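Local coordinates for Serine/threonine-protein kinase Tel1 (Chaetomium thermophilum, PDB 6SKY) that probably acts as an ATP-dependent serine/threonine protein kinase of the ATM family that senses DNA damage and activates checkpoint signalling, at residues D2685-C2691 / V2713-H2718; F2717-R2722 / R2802-G2807; N2741-T2746 / T2772-V2776; V2792-V2796 / V2935-W2940. The contacts are given in a common frame with arbitrary orientation. Numbering follows the deposited sequence.

Interaction 1 of 4, residues D2685-C2691 / V2713-H2718; sequences DLKGSQC and VTERFH
The open end of a helix-loop-helix unit in the kinase domain is fastened here: the chain entering helix 2688-2697 meets the chain leaving helix 2703-2714. Asp-2685, Leu-2686 and Lys-2687 are extended (psi 153 to 171°), with Lys-2687 as N-cap; a type I turn spans Thr-2714 to Phe-2717 near the second helix end. CA atoms of Asp-2685 and Arg-2716 lie 5.4 Å apart, those of Cys-2691 and Val-2713 6.2 Å. Asp-2685 (chi1 m) directs OD2 at His-2718, accepting from ND1 at 2.7 Å and from the backbone N at 3.2 Å; the first bond is a His-carboxylate pair. Leu-2686 N gives a weak hydrogen bond to Arg-2716 O (3.3 Å). In this helical hairpin the polar bonds join loops, while Leu-2686, Cys-2691, Val-2713 and Phe-2717 form the apolar part. Leu-2686 (m, t) lays CD2 over one guanidinium face of Arg-2716, 3.6 Å from NH2, and CD1 4.2 Å from Val-2713 CG2. Cys-2691 (m) sets SG 4.0 Å from Val-2713 CG1 and 3.5 Å from Phe-2717 CD1, an oblique sulfur-aromatic contact. The Phe-2717 ring (chi1 t) stacks with His-2678 and meets Tyr-2943 edge-to-face, while CE1 approaches Leu-2686 O edge-on at 3.3 Å.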
loop_
_atom_site.group_PDB
_atom_site.type_symbol
_atom_site.label_atom_id
_atom_site.label_comp_id
_atom_site.label_asym_id
_atom_site.label_seq_id
_atom_site.Cartn_x
_atom_site.Cartn_y
_atom_site.Cartn_z
ATOM N N ASP A 2685 18.922 -48.911 3.848
ATOM C CA ASP A 2685 18.861 -48.053 2.679
ATOM C C ASP A 2685 20.079 -48.269 1.791
ATOM O O ASP A 2685 21.049 -48.927 2.166
ATOM C CB ASP A 2685 18.778 -46.588 3.091
ATOM C CG ASP A 2685 17.398 -46.184 3.531
ATOM O OD1 ASP A 2685 16.510 -47.056 3.588
ATOM O OD2 ASP A 2685 17.197 -44.989 3.815
ATOM N N LEU A 2686 20.016 -47.701 0.594
ATOM C CA LEU A 2686 21.163 -47.712 -0.292
ATOM C C LEU A 2686 22.295 -46.888 0.302
ATOM O O LEU A 2686 22.078 -45.951 1.068
ATOM C CB LEU A 2686 20.796 -47.143 -1.658
ATOM C CG LEU A 2686 19.800 -47.877 -2.541
ATOM C CD1 LEU A 2686 19.451 -47.003 -3.709
ATOM C CD2 LEU A 2686 20.392 -49.175 -3.020
ATOM N N LYS A 2687 23.518 -47.242 -0.064
ATOM C CA LYS A 2687 24.641 -46.389 0.266
ATOM C C LYS A 2687 24.583 -45.119 -0.571
ATOM O O LYS A 2687 23.779 -44.986 -1.491
ATOM C CB LYS A 2687 25.957 -47.116 0.027
ATOM C CG LYS A 2687 26.113 -48.391 0.807
ATOM C CD LYS A 2687 26.605 -48.109 2.196
ATOM C CE LYS A 2687 26.941 -49.391 2.920
ATOM N NZ LYS A 2687 27.549 -49.132 4.249
ATOM N N GLY A 2688 25.448 -44.164 -0.242
ATOM C CA GLY A 2688 25.512 -42.952 -1.038
ATOM C C GLY A 2688 26.174 -43.187 -2.378
ATOM O O GLY A 2688 25.766 -42.618 -3.391
ATOM N N SER A 2689 27.197 -44.038 -2.402
ATOM C CA SER A 2689 27.870 -44.357 -3.653
ATOM C C SER A 2689 26.966 -45.135 -4.598
ATOM O O SER A 2689 27.038 -44.945 -5.814
ATOM C CB SER A 2689 29.146 -45.138 -3.367
ATOM O OG SER A 2689 28.917 -46.136 -2.396
ATOM N N GLN A 2690 26.099 -45.993 -4.066
ATOM C CA GLN A 2690 25.177 -46.723 -4.923
ATOM C C GLN A 2690 24.157 -45.791 -5.557
ATOM O O GLN A 2690 23.830 -45.932 -6.739
ATOM C CB GLN A 2690 24.491 -47.818 -4.120
ATOM C CG GLN A 2690 25.468 -48.676 -3.357
ATOM C CD GLN A 2690 24.799 -49.763 -2.555
ATOM O OE1 GLN A 2690 23.576 -49.853 -2.508
ATOM N NE2 GLN A 2690 25.602 -50.601 -1.918
ATOM N N CYS A 2691 23.650 -44.825 -4.790
ATOM C CA CYS A 2691 22.751 -43.821 -5.351
ATOM C C CYS A 2691 23.455 -42.985 -6.407
ATOM O O CYS A 2691 22.888 -42.709 -7.471
ATOM C CB CYS A 2691 22.208 -42.922 -4.244
ATOM S SG CYS A 2691 21.161 -43.731 -3.040
ATOM N N VAL A 2713 15.440 -44.122 -6.705
ATOM C CA VAL A 2713 16.569 -44.004 -5.788
ATOM C C VAL A 2713 16.181 -43.244 -4.528
ATOM O O VAL A 2713 16.603 -43.604 -3.428
ATOM C CB VAL A 2713 17.767 -43.354 -6.499
ATOM C CG1 VAL A 2713 18.467 -42.375 -5.592
ATOM C CG2 VAL A 2713 18.734 -44.415 -6.941
ATOM N N THR A 2714 15.377 -42.190 -4.645
ATOM C CA THR A 2714 14.994 -41.471 -3.440
ATOM C C THR A 2714 13.895 -42.167 -2.655
ATOM O O THR A 2714 13.621 -41.761 -1.527
ATOM C CB THR A 2714 14.551 -40.046 -3.753
ATOM O OG1 THR A 2714 13.315 -40.064 -4.462
ATOM C CG2 THR A 2714 15.589 -39.345 -4.568
ATOM N N GLU A 2715 13.253 -43.192 -3.207
ATOM C CA GLU A 2715 12.362 -43.989 -2.375
ATOM C C GLU A 2715 13.109 -44.928 -1.441
ATOM O O GLU A 2715 12.492 -45.487 -0.532
ATOM C CB GLU A 2715 11.399 -44.787 -3.245
ATOM C CG GLU A 2715 10.106 -44.054 -3.512
ATOM C CD GLU A 2715 9.358 -44.587 -4.712
ATOM O OE1 GLU A 2715 9.825 -45.567 -5.329
ATOM O OE2 GLU A 2715 8.297 -44.019 -5.046
ATOM N N ARG A 2716 14.409 -45.110 -1.639
ATOM C CA ARG A 2716 15.238 -45.958 -0.796
ATOM C C ARG A 2716 16.341 -45.157 -0.124
ATOM O O ARG A 2716 17.421 -45.675 0.137
ATOM C CB ARG A 2716 15.846 -47.095 -1.607
ATOM C CG ARG A 2716 14.847 -48.034 -2.211
ATOM C CD ARG A 2716 15.543 -49.287 -2.656
ATOM N NE ARG A 2716 16.300 -49.886 -1.563
ATOM C CZ ARG A 2716 17.195 -50.854 -1.719
ATOM N NH1 ARG A 2716 17.839 -51.340 -0.670
ATOM N NH2 ARG A 2716 17.450 -51.332 -2.928
ATOM N N PHE A 2717 16.080 -43.888 0.148
ATOM C CA PHE A 2717 17.078 -42.998 0.723
ATOM C C PHE A 2717 16.307 -41.963 1.522
ATOM O O PHE A 2717 15.585 -41.155 0.940
ATOM C CB PHE A 2717 17.915 -42.353 -0.372
ATOM C CG PHE A 2717 19.312 -42.019 0.035
ATOM C CD1 PHE A 2717 20.227 -43.010 0.283
ATOM C CD2 PHE A 2717 19.720 -40.714 0.129
ATOM C CE1 PHE A 2717 21.506 -42.703 0.640
ATOM C CE2 PHE A 2717 21.001 -40.412 0.481
ATOM C CZ PHE A 2717 21.892 -41.405 0.736
ATOM N N HIS A 2718 16.433 -41.999 2.835
ATOM C CA HIS A 2718 15.639 -41.110 3.659
ATOM C C HIS A 2718 16.518 -40.066 4.320
ATOM O O HIS A 2718 17.636 -40.382 4.722
ATOM C CB HIS A 2718 14.890 -41.887 4.743
ATOM C CG HIS A 2718 14.059 -43.010 4.218
ATOM N ND1 HIS A 2718 14.551 -44.284 4.055
ATOM C CD2 HIS A 2718 12.768 -43.050 3.815
ATOM C CE1 HIS A 2718 13.599 -45.062 3.574
ATOM N NE2 HIS A 2718 12.508 -44.337 3.419
#

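Interaction 2 of 4, residues F2717-R2722 / R2802-G2807; sequences FHPVMR and RDIVDG
Pro-2719 lays its ring along the short helix 2802-2806, with CB 3.6 Å from Asp-2806 CB and 3.8 Å from Arg-2802 O, and CD over one face of the Arg-2802 guanidinium, 4.1 Å from NH1. The segment 2717-2722 is extended through Pro-2719 (psi 149°), then bends at Val-2720 (-132/14°). CA atoms pair Pro-2719 with Asp-2803 at 5.0 Å and Arg-2722 with Gly-2807 at 4.4 Å. Three side chains of the helix serve the loop in turn. Arg-2802 (m, t, m) gives both NH1 and NH2 to Phe-2717 O at 2.9 Å each, NH2 also reaching Tyr-2943 O. Asp-2803 accepts from Val-2720 N at OD2 (3.2 Å), while its OD1 takes His-2678 NE2 of helix 2670-2681. Asp-2806 (chi1 t) uses OD2 for Arg-2722 N (3.0 Å) and for a salt bridge to Arg-2722 NH2 (3.1 Å); NH2 also bonds Pro-2719 O at 3.0 Å. Met-2721 CG lies 3.8 Å from Gly-2807 CA, where a CB would clash. This joins the chain leading to helix 2722-2726 to the helix following the activation segment of the kinase. Because three helix side chains bind the loop backbone at Phe-2717, Val-2720 and Arg-2722, the contact fixes main-chain course as well as pairing charges.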
loop_
_atom_site.group_PDB
_atom_site.type_symbol
_atom_site.label_atom_id
_atom_site.label_comp_id
_atom_site.label_asym_id
_atom_site.label_seq_id
_atom_site.Cartn_x
_atom_site.Cartn_y
_atom_site.Cartn_z
ATOM N N PHE A 2717 16.080 -43.888 0.148
ATOM C CA PHE A 2717 17.078 -42.998 0.723
ATOM C C PHE A 2717 16.307 -41.963 1.522
ATOM O O PHE A 2717 15.585 -41.155 0.940
ATOM C CB PHE A 2717 17.915 -42.353 -0.372
ATOM C CG PHE A 2717 19.312 -42.019 0.035
ATOM C CD1 PHE A 2717 20.227 -43.010 0.283
ATOM C CD2 PHE A 2717 19.720 -40.714 0.129
ATOM C CE1 PHE A 2717 21.506 -42.703 0.640
ATOM C CE2 PHE A 2717 21.001 -40.412 0.481
ATOM C CZ PHE A 2717 21.892 -41.405 0.736
ATOM N N HIS A 2718 16.433 -41.999 2.835
ATOM C CA HIS A 2718 15.639 -41.110 3.659
ATOM C C HIS A 2718 16.518 -40.066 4.320
ATOM O O HIS A 2718 17.636 -40.382 4.722
ATOM C CB HIS A 2718 14.890 -41.887 4.743
ATOM C CG HIS A 2718 14.059 -43.010 4.218
ATOM N ND1 HIS A 2718 14.551 -44.284 4.055
ATOM C CD2 HIS A 2718 12.768 -43.050 3.815
ATOM C CE1 HIS A 2718 13.599 -45.062 3.574
ATOM N NE2 HIS A 2718 12.508 -44.337 3.419
ATOM N N PRO A 2719 16.044 -38.834 4.460
ATOM C CA PRO A 2719 16.881 -37.783 5.046
ATOM C C PRO A 2719 17.194 -38.029 6.511
ATOM O O PRO A 2719 16.400 -38.606 7.254
ATOM C CB PRO A 2719 16.032 -36.524 4.868
ATOM C CG PRO A 2719 14.667 -37.007 4.649
ATOM C CD PRO A 2719 14.771 -38.304 3.961
ATOM N N VAL A 2720 18.373 -37.570 6.927
ATOM C CA VAL A 2720 18.854 -37.770 8.288
ATOM C C VAL A 2720 19.389 -36.478 8.883
ATOM O O VAL A 2720 20.079 -36.505 9.901
ATOM C CB VAL A 2720 19.952 -38.841 8.334
ATOM C CG1 VAL A 2720 19.427 -40.158 7.878
ATOM C CG2 VAL A 2720 21.102 -38.414 7.495
ATOM N N MET A 2721 19.097 -35.340 8.267
ATOM C CA MET A 2721 19.738 -34.112 8.714
ATOM C C MET A 2721 19.214 -33.658 10.066
ATOM O O MET A 2721 19.931 -32.990 10.816
ATOM C CB MET A 2721 19.549 -33.025 7.672
ATOM C CG MET A 2721 20.251 -31.732 7.970
ATOM S SD MET A 2721 22.026 -31.862 7.913
ATOM C CE MET A 2721 22.453 -30.355 8.755
ATOM N N ARG A 2722 17.988 -34.039 10.412
ATOM C CA ARG A 2722 17.417 -33.631 11.684
ATOM C C ARG A 2722 18.197 -34.168 12.867
ATOM O O ARG A 2722 18.042 -33.660 13.977
ATOM C CB ARG A 2722 15.974 -34.091 11.779
ATOM C CG ARG A 2722 15.827 -35.553 11.975
ATOM C CD ARG A 2722 14.409 -35.959 11.759
ATOM N NE ARG A 2722 14.248 -37.401 11.787
ATOM C CZ ARG A 2722 14.458 -38.191 10.747
ATOM N NH1 ARG A 2722 14.285 -39.492 10.859
ATOM N NH2 ARG A 2722 14.854 -37.679 9.599
ATOM N N ARG A 2802 16.118 -32.744 -0.044
ATOM C CA ARG A 2802 15.319 -33.242 1.069
ATOM C C ARG A 2802 16.082 -33.199 2.381
ATOM O O ARG A 2802 15.475 -33.045 3.443
ATOM C CB ARG A 2802 14.852 -34.665 0.795
ATOM C CG ARG A 2802 13.815 -34.794 -0.283
ATOM C CD ARG A 2802 13.579 -36.246 -0.591
ATOM N NE ARG A 2802 14.838 -36.949 -0.785
ATOM C CZ ARG A 2802 15.025 -38.227 -0.495
ATOM N NH1 ARG A 2802 14.035 -38.938 0.006
ATOM N NH2 ARG A 2802 16.203 -38.783 -0.693
ATOM N N ASP A 2803 17.405 -33.327 2.333
ATOM C CA ASP A 2803 18.199 -33.245 3.546
ATOM C C ASP A 2803 18.339 -31.820 4.051
ATOM O O ASP A 2803 18.396 -31.609 5.260
ATOM C CB ASP A 2803 19.576 -33.851 3.320
ATOM C CG ASP A 2803 19.669 -35.271 3.816
ATOM O OD1 ASP A 2803 19.551 -36.208 3.006
ATOM O OD2 ASP A 2803 19.846 -35.456 5.030
ATOM N N ILE A 2804 18.406 -30.832 3.167
ATOM C CA ILE A 2804 18.455 -29.457 3.640
ATOM C C ILE A 2804 17.153 -29.098 4.338
ATOM O O ILE A 2804 17.153 -28.429 5.371
ATOM C CB ILE A 2804 18.776 -28.494 2.481
ATOM C CG1 ILE A 2804 20.278 -28.270 2.352
ATOM C CG2 ILE A 2804 18.147 -27.155 2.709
ATOM C CD1 ILE A 2804 21.047 -29.472 2.003
ATOM N N VAL A 2805 16.030 -29.568 3.807
ATOM C CA VAL A 2805 14.732 -29.247 4.378
ATOM C C VAL A 2805 14.459 -30.066 5.628
ATOM O O VAL A 2805 13.718 -29.626 6.509
ATOM C CB VAL A 2805 13.648 -29.455 3.313
ATOM C CG1 VAL A 2805 12.298 -29.175 3.869
ATOM C CG2 VAL A 2805 13.903 -28.558 2.154
ATOM N N ASP A 2806 15.046 -31.256 5.740
ATOM C CA ASP A 2806 14.840 -32.067 6.930
ATOM C C ASP A 2806 15.409 -31.406 8.174
ATOM O O ASP A 2806 14.868 -31.579 9.268
ATOM C CB ASP A 2806 15.464 -33.440 6.733
ATOM C CG ASP A 2806 15.006 -34.435 7.762
ATOM O OD1 ASP A 2806 13.791 -34.679 7.860
ATOM O OD2 ASP A 2806 15.857 -34.992 8.470
ATOM N N GLY A 2807 16.493 -30.656 8.040
ATOM C CA GLY A 2807 17.069 -29.985 9.182
ATOM C C GLY A 2807 16.287 -28.792 9.670
ATOM O O GLY A 2807 16.613 -28.256 10.730
#

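Interaction 3 of 4, residues N2741-T2746 / T2772-V2776; sequences NYTRTT and TGEVV
Helix 2732-2755 meets the turn and first strand residues of 2772-2776, with Tyr-2742 CA 4.4 Å from Glu-2774 CA. Asn-2741 takes chi1 m and donates ND2 to Thr-2772 O at 2.9 Å, nearly straight. Tyr-2742, with chi1 t, packs CD2 at 3.6 Å from Val-2775 CG1 and CB at 3.2 Å from Gly-2773 O, while its hydroxyl continues to Ile-2804 O. One turn on, Thr-2745 in the p rotamer folds OG1 back onto Asn-2741 O (2.7 Å) and accepts a long, weak bond from Val-2775 N (3.5 Å). Thr-2746 (m) similarly bonds Tyr-2742 O at 2.7 Å; its OG1 is 3.9 Å from Val-2775 CG1. Val-2775 itself (m) points at the helix. Gly-2773 adopts phi/psi 87/-7°, which favours glycine. Such packing belongs to the protein-kinase-like C-lobe, where a long helix backs the beta hairpin 2766-2769/2775-2777, whose strands run between the magnesium-site residues Asn-2765 and Asp-2779.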
loop_
_atom_site.group_PDB
_atom_site.type_symbol
_atom_site.label_atom_id
_atom_site.label_comp_id
_atom_site.label_asym_id
_atom_site.label_seq_id
_atom_site.Cartn_x
_atom_site.Cartn_y
_atom_site.Cartn_z
ATOM N N ASN A 2741 19.196 -20.900 13.948
ATOM C CA ASN A 2741 20.354 -20.347 13.250
ATOM C C ASN A 2741 20.565 -21.016 11.907
ATOM O O ASN A 2741 20.850 -20.348 10.908
ATOM C CB ASN A 2741 21.611 -20.506 14.090
ATOM C CG ASN A 2741 21.706 -19.503 15.189
ATOM O OD1 ASN A 2741 20.925 -18.566 15.257
ATOM N ND2 ASN A 2741 22.681 -19.683 16.058
ATOM N N TYR A 2742 20.468 -22.340 11.871
ATOM C CA TYR A 2742 20.593 -23.067 10.615
ATOM C C TYR A 2742 19.570 -22.594 9.592
ATOM O O TYR A 2742 19.919 -22.285 8.449
ATOM C CB TYR A 2742 20.446 -24.557 10.885
ATOM C CG TYR A 2742 20.294 -25.424 9.671
ATOM C CD1 TYR A 2742 19.051 -25.806 9.232
ATOM C CD2 TYR A 2742 21.389 -25.878 8.982
ATOM C CE1 TYR A 2742 18.901 -26.582 8.147
ATOM C CE2 TYR A 2742 21.243 -26.660 7.894
ATOM C CZ TYR A 2742 19.994 -27.012 7.483
ATOM O OH TYR A 2742 19.833 -27.804 6.385
ATOM N N THR A 2743 18.298 -22.532 9.987
ATOM C CA THR A 2743 17.258 -22.151 9.036
ATOM C C THR A 2743 17.448 -20.726 8.532
ATOM O O THR A 2743 17.282 -20.456 7.339
ATOM C CB THR A 2743 15.884 -22.306 9.673
ATOM O OG1 THR A 2743 15.801 -23.572 10.324
ATOM C CG2 THR A 2743 14.829 -22.255 8.634
ATOM N N ARG A 2744 17.824 -19.805 9.413
ATOM C CA ARG A 2744 17.984 -18.417 9.002
ATOM C C ARG A 2744 19.173 -18.223 8.076
ATOM O O ARG A 2744 19.073 -17.497 7.084
ATOM C CB ARG A 2744 18.138 -17.529 10.221
ATOM C CG ARG A 2744 16.866 -17.198 10.907
ATOM C CD ARG A 2744 17.172 -16.458 12.156
ATOM N NE ARG A 2744 15.971 -16.061 12.865
ATOM C CZ ARG A 2744 15.986 -15.455 14.040
ATOM N NH1 ARG A 2744 14.858 -15.115 14.626
ATOM N NH2 ARG A 2744 17.137 -15.192 14.628
ATOM N N THR A 2745 20.320 -18.819 8.394
ATOM C CA THR A 2745 21.466 -18.657 7.510
ATOM C C THR A 2745 21.245 -19.344 6.174
ATOM O O THR A 2745 21.689 -18.831 5.142
ATOM C CB THR A 2745 22.729 -19.171 8.180
ATOM O OG1 THR A 2745 22.488 -20.465 8.715
ATOM C CG2 THR A 2745 23.111 -18.269 9.294
ATOM N N THR A 2746 20.526 -20.467 6.157
ATOM C CA THR A 2746 20.187 -21.098 4.888
ATOM C C THR A 2746 19.276 -20.215 4.053
ATOM O O THR A 2746 19.466 -20.094 2.845
ATOM C CB THR A 2746 19.543 -22.450 5.147
ATOM O OG1 THR A 2746 20.405 -23.214 5.984
ATOM C CG2 THR A 2746 19.345 -23.195 3.877
ATOM N N THR A 2772 27.569 -23.158 16.479
ATOM C CA THR A 2772 26.495 -22.192 16.364
ATOM C C THR A 2772 25.343 -22.666 15.500
ATOM O O THR A 2772 24.296 -22.018 15.494
ATOM C CB THR A 2772 27.026 -20.874 15.795
ATOM O OG1 THR A 2772 27.811 -21.144 14.638
ATOM C CG2 THR A 2772 27.888 -20.194 16.797
ATOM N N GLY A 2773 25.499 -23.760 14.775
ATOM C CA GLY A 2773 24.429 -24.313 13.991
ATOM C C GLY A 2773 24.285 -23.753 12.598
ATOM O O GLY A 2773 23.498 -24.287 11.823
ATOM N N GLU A 2774 25.024 -22.718 12.243
ATOM C CA GLU A 2774 24.829 -22.080 10.956
ATOM C C GLU A 2774 25.691 -22.709 9.876
ATOM O O GLU A 2774 26.654 -23.417 10.151
ATOM C CB GLU A 2774 25.117 -20.595 11.056
ATOM C CG GLU A 2774 26.240 -20.240 11.929
ATOM C CD GLU A 2774 26.036 -18.888 12.540
ATOM O OE1 GLU A 2774 24.894 -18.396 12.492
ATOM O OE2 GLU A 2774 27.006 -18.312 13.068
ATOM N N VAL A 2775 25.316 -22.446 8.629
ATOM C CA VAL A 2775 25.997 -22.981 7.460
ATOM C C VAL A 2775 26.949 -21.935 6.912
ATOM O O VAL A 2775 26.717 -20.730 7.017
ATOM C CB VAL A 2775 24.994 -23.431 6.379
ATOM C CG1 VAL A 2775 23.963 -24.311 6.982
ATOM C CG2 VAL A 2775 24.336 -22.248 5.743
ATOM N N VAL A 2776 28.046 -22.404 6.337
ATOM C CA VAL A 2776 29.040 -21.560 5.695
ATOM C C VAL A 2776 29.177 -22.031 4.262
ATOM O O VAL A 2776 29.338 -23.225 4.013
ATOM C CB VAL A 2776 30.396 -21.612 6.422
ATOM C CG1 VAL A 2776 31.289 -20.479 5.978
ATOM C CG2 VAL A 2776 30.201 -21.581 7.916
#

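Interaction 4 of 4, residues V2792-V2796 / V2935-W2940; sequences VPELV and VLYSGW
Val-2935 opens the FATC segment by setting its carbonyl O 3.9 Å from Val-2792 CG1, its own side chain turned sideways. Leu-2936, the centre of the contact, is extended (-84/158°) and in the m, t rotamer; its CD2 lies 3.8 Å from each of Pro-2793 O, Glu-2794 CA and Leu-2795 N, so one methyl fits against the bent backbone of 2792-2796, and CD1 meets Val-2796 CG1 at 4.1 Å. The CA atoms of Leu-2936 and Glu-2794 are 6.0 Å apart, those of Tyr-2937 and Val-2792 5.8 Å. Tyr-2937 (chi1 t) places CB 4.3 Å from Val-2792 CB and starts a type I turn that carries the chain through Ser-2938 and Gly-2939 to Trp-2940. There the indole (t, chi2 104°) approaches Val-2796 CG2 with CZ2 at 3.9 Å and Glu-2794 OE2 with CD1 at 3.9 Å, and forms a cation-pi pair with Arg-2799. Glu-2794 spends OE1 on the backbone N of Asp-2760. As is usual in PI3K-related kinases, the FATC tail thus packs on the activation segment that follows the metal-binding Asp-2779; the side chain of Glu-2794 is about 11 Å from the bound magnesium. Pro-2793 and Leu-2795 also touch Arg-2314 of the second subunit. With no hydrogen bond between the segments, the hold of the tail on this loop rests on shape fit, Leu-2936 above all.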
loop_
_atom_site.group_PDB
_atom_site.type_symbol
_atom_site.label_atom_id
_atom_site.label_comp_id
_atom_site.label_asym_id
_atom_site.label_seq_id
_atom_site.Cartn_x
_atom_site.Cartn_y
_atom_site.Cartn_z
ATOM N N VAL A 2792 26.233 -30.710 -18.135
ATOM C CA VAL A 2792 24.987 -31.073 -17.467
ATOM C C VAL A 2792 24.577 -29.890 -16.602
ATOM O O VAL A 2792 25.063 -29.760 -15.474
ATOM C CB VAL A 2792 25.146 -32.347 -16.629
ATOM C CG1 VAL A 2792 23.800 -32.930 -16.309
ATOM C CG2 VAL A 2792 25.992 -33.347 -17.359
ATOM N N PRO A 2793 23.697 -29.020 -17.077
ATOM C CA PRO A 2793 23.502 -27.724 -16.424
ATOM C C PRO A 2793 22.928 -27.846 -15.020
ATOM O O PRO A 2793 22.290 -28.833 -14.659
ATOM C CB PRO A 2793 22.517 -27.014 -17.354
ATOM C CG PRO A 2793 22.569 -27.759 -18.619
ATOM C CD PRO A 2793 22.858 -29.160 -18.270
ATOM N N GLU A 2794 23.173 -26.810 -14.224
ATOM C CA GLU A 2794 22.594 -26.668 -12.891
ATOM C C GLU A 2794 21.415 -25.714 -13.007
ATOM O O GLU A 2794 21.593 -24.497 -13.019
ATOM C CB GLU A 2794 23.621 -26.147 -11.893
ATOM C CG GLU A 2794 24.789 -27.074 -11.644
ATOM C CD GLU A 2794 25.875 -26.432 -10.807
ATOM O OE1 GLU A 2794 25.716 -25.258 -10.421
ATOM O OE2 GLU A 2794 26.894 -27.099 -10.539
ATOM N N LEU A 2795 20.211 -26.264 -13.078
ATOM C CA LEU A 2795 19.010 -25.494 -13.366
ATOM C C LEU A 2795 18.126 -25.313 -12.136
ATOM O O LEU A 2795 16.902 -25.321 -12.233
ATOM C CB LEU A 2795 18.223 -26.147 -14.495
ATOM C CG LEU A 2795 18.986 -26.376 -15.801
ATOM C CD1 LEU A 2795 18.166 -27.207 -16.752
ATOM C CD2 LEU A 2795 19.373 -25.069 -16.450
ATOM N N VAL A 2796 18.732 -25.140 -10.968
ATOM C CA VAL A 2796 17.991 -24.857 -9.743
ATOM C C VAL A 2796 18.476 -23.521 -9.202
ATOM O O VAL A 2796 19.649 -23.178 -9.383
ATOM C CB VAL A 2796 18.169 -25.969 -8.701
ATOM C CG1 VAL A 2796 17.391 -27.189 -9.094
ATOM C CG2 VAL A 2796 19.630 -26.304 -8.546
ATOM N N VAL A 2935 17.463 -34.209 -13.231
ATOM C CA VAL A 2935 18.346 -33.979 -14.360
ATOM C C VAL A 2935 19.580 -33.177 -13.951
ATOM O O VAL A 2935 20.265 -32.621 -14.798
ATOM C CB VAL A 2935 17.598 -33.301 -15.514
ATOM C CG1 VAL A 2935 16.472 -34.176 -15.974
ATOM C CG2 VAL A 2935 17.068 -31.975 -15.072
ATOM N N LEU A 2936 19.872 -33.110 -12.660
ATOM C CA LEU A 2936 21.095 -32.487 -12.200
ATOM C C LEU A 2936 22.242 -33.484 -12.253
ATOM O O LEU A 2936 22.041 -34.698 -12.255
ATOM C CB LEU A 2936 20.930 -31.951 -10.781
ATOM C CG LEU A 2936 20.082 -30.699 -10.610
ATOM C CD1 LEU A 2936 19.897 -30.403 -9.165
ATOM C CD2 LEU A 2936 20.739 -29.541 -11.273
ATOM N N TYR A 2937 23.457 -32.953 -12.305
ATOM C CA TYR A 2937 24.646 -33.787 -12.358
ATOM C C TYR A 2937 24.735 -34.672 -11.123
ATOM O O TYR A 2937 24.295 -34.302 -10.036
ATOM C CB TYR A 2937 25.885 -32.908 -12.474
ATOM C CG TYR A 2937 27.177 -33.664 -12.537
ATOM C CD1 TYR A 2937 27.386 -34.630 -13.497
ATOM C CD2 TYR A 2937 28.200 -33.391 -11.654
ATOM C CE1 TYR A 2937 28.564 -35.316 -13.560
ATOM C CE2 TYR A 2937 29.380 -34.068 -11.714
ATOM C CZ TYR A 2937 29.556 -35.032 -12.668
ATOM O OH TYR A 2937 30.740 -35.717 -12.727
ATOM N N SER A 2938 25.319 -35.857 -11.295
ATOM C CA SER A 2938 25.325 -36.841 -10.220
ATOM C C SER A 2938 26.242 -36.441 -9.075
ATOM O O SER A 2938 26.017 -36.855 -7.936
ATOM C CB SER A 2938 25.733 -38.201 -10.759
ATOM O OG SER A 2938 27.120 -38.243 -11.011
ATOM N N GLY A 2939 27.286 -35.659 -9.350
ATOM C CA GLY A 2939 28.152 -35.189 -8.287
ATOM C C GLY A 2939 27.525 -34.119 -7.427
ATOM O O GLY A 2939 27.968 -33.907 -6.299
ATOM N N TRP A 2940 26.534 -33.418 -7.960
ATOM C CA TRP A 2940 25.613 -32.557 -7.227
ATOM C C TRP A 2940 24.603 -33.494 -6.602
ATOM O O TRP A 2940 23.600 -33.843 -7.217
ATOM C CB TRP A 2940 24.948 -31.589 -8.192
ATOM C CG TRP A 2940 24.440 -30.296 -7.669
ATOM C CD1 TRP A 2940 25.021 -29.087 -7.821
ATOM C CD2 TRP A 2940 23.212 -30.065 -6.982
ATOM N NE1 TRP A 2940 24.254 -28.117 -7.253
ATOM C CE2 TRP A 2940 23.131 -28.695 -6.730
ATOM C CE3 TRP A 2940 22.178 -30.888 -6.543
ATOM C CZ2 TRP A 2940 22.064 -28.129 -6.060
ATOM C CZ3 TRP A 2940 21.125 -30.323 -5.880
ATOM C CH2 TRP A 2940 21.074 -28.960 -5.643
#

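Interactions 1 and 2 share Phe-2717 and His-2718, though His-2718 bonds only in interaction 1; Phe-2717 meets both the start of helix 2688-2697 and helix 2802-2806. Interaction 3 is nested within the loop closed by interaction 2 and touches it through Tyr-2742, whose OH probably bonds Ile-2804 O at 2.9 Å. Its centre is about 13 Å from the chain's centre, those of interactions 1 and 4 about 39 and 36 Å. All four are partly buried, but exposed residues take part in interaction 1 alone. Charged side chains dominate interaction 2, interactions 1 and 3 mix polar and apolar contacts, and interaction 4 is mainly van der Waals, joining the FATC region to the kinase domain.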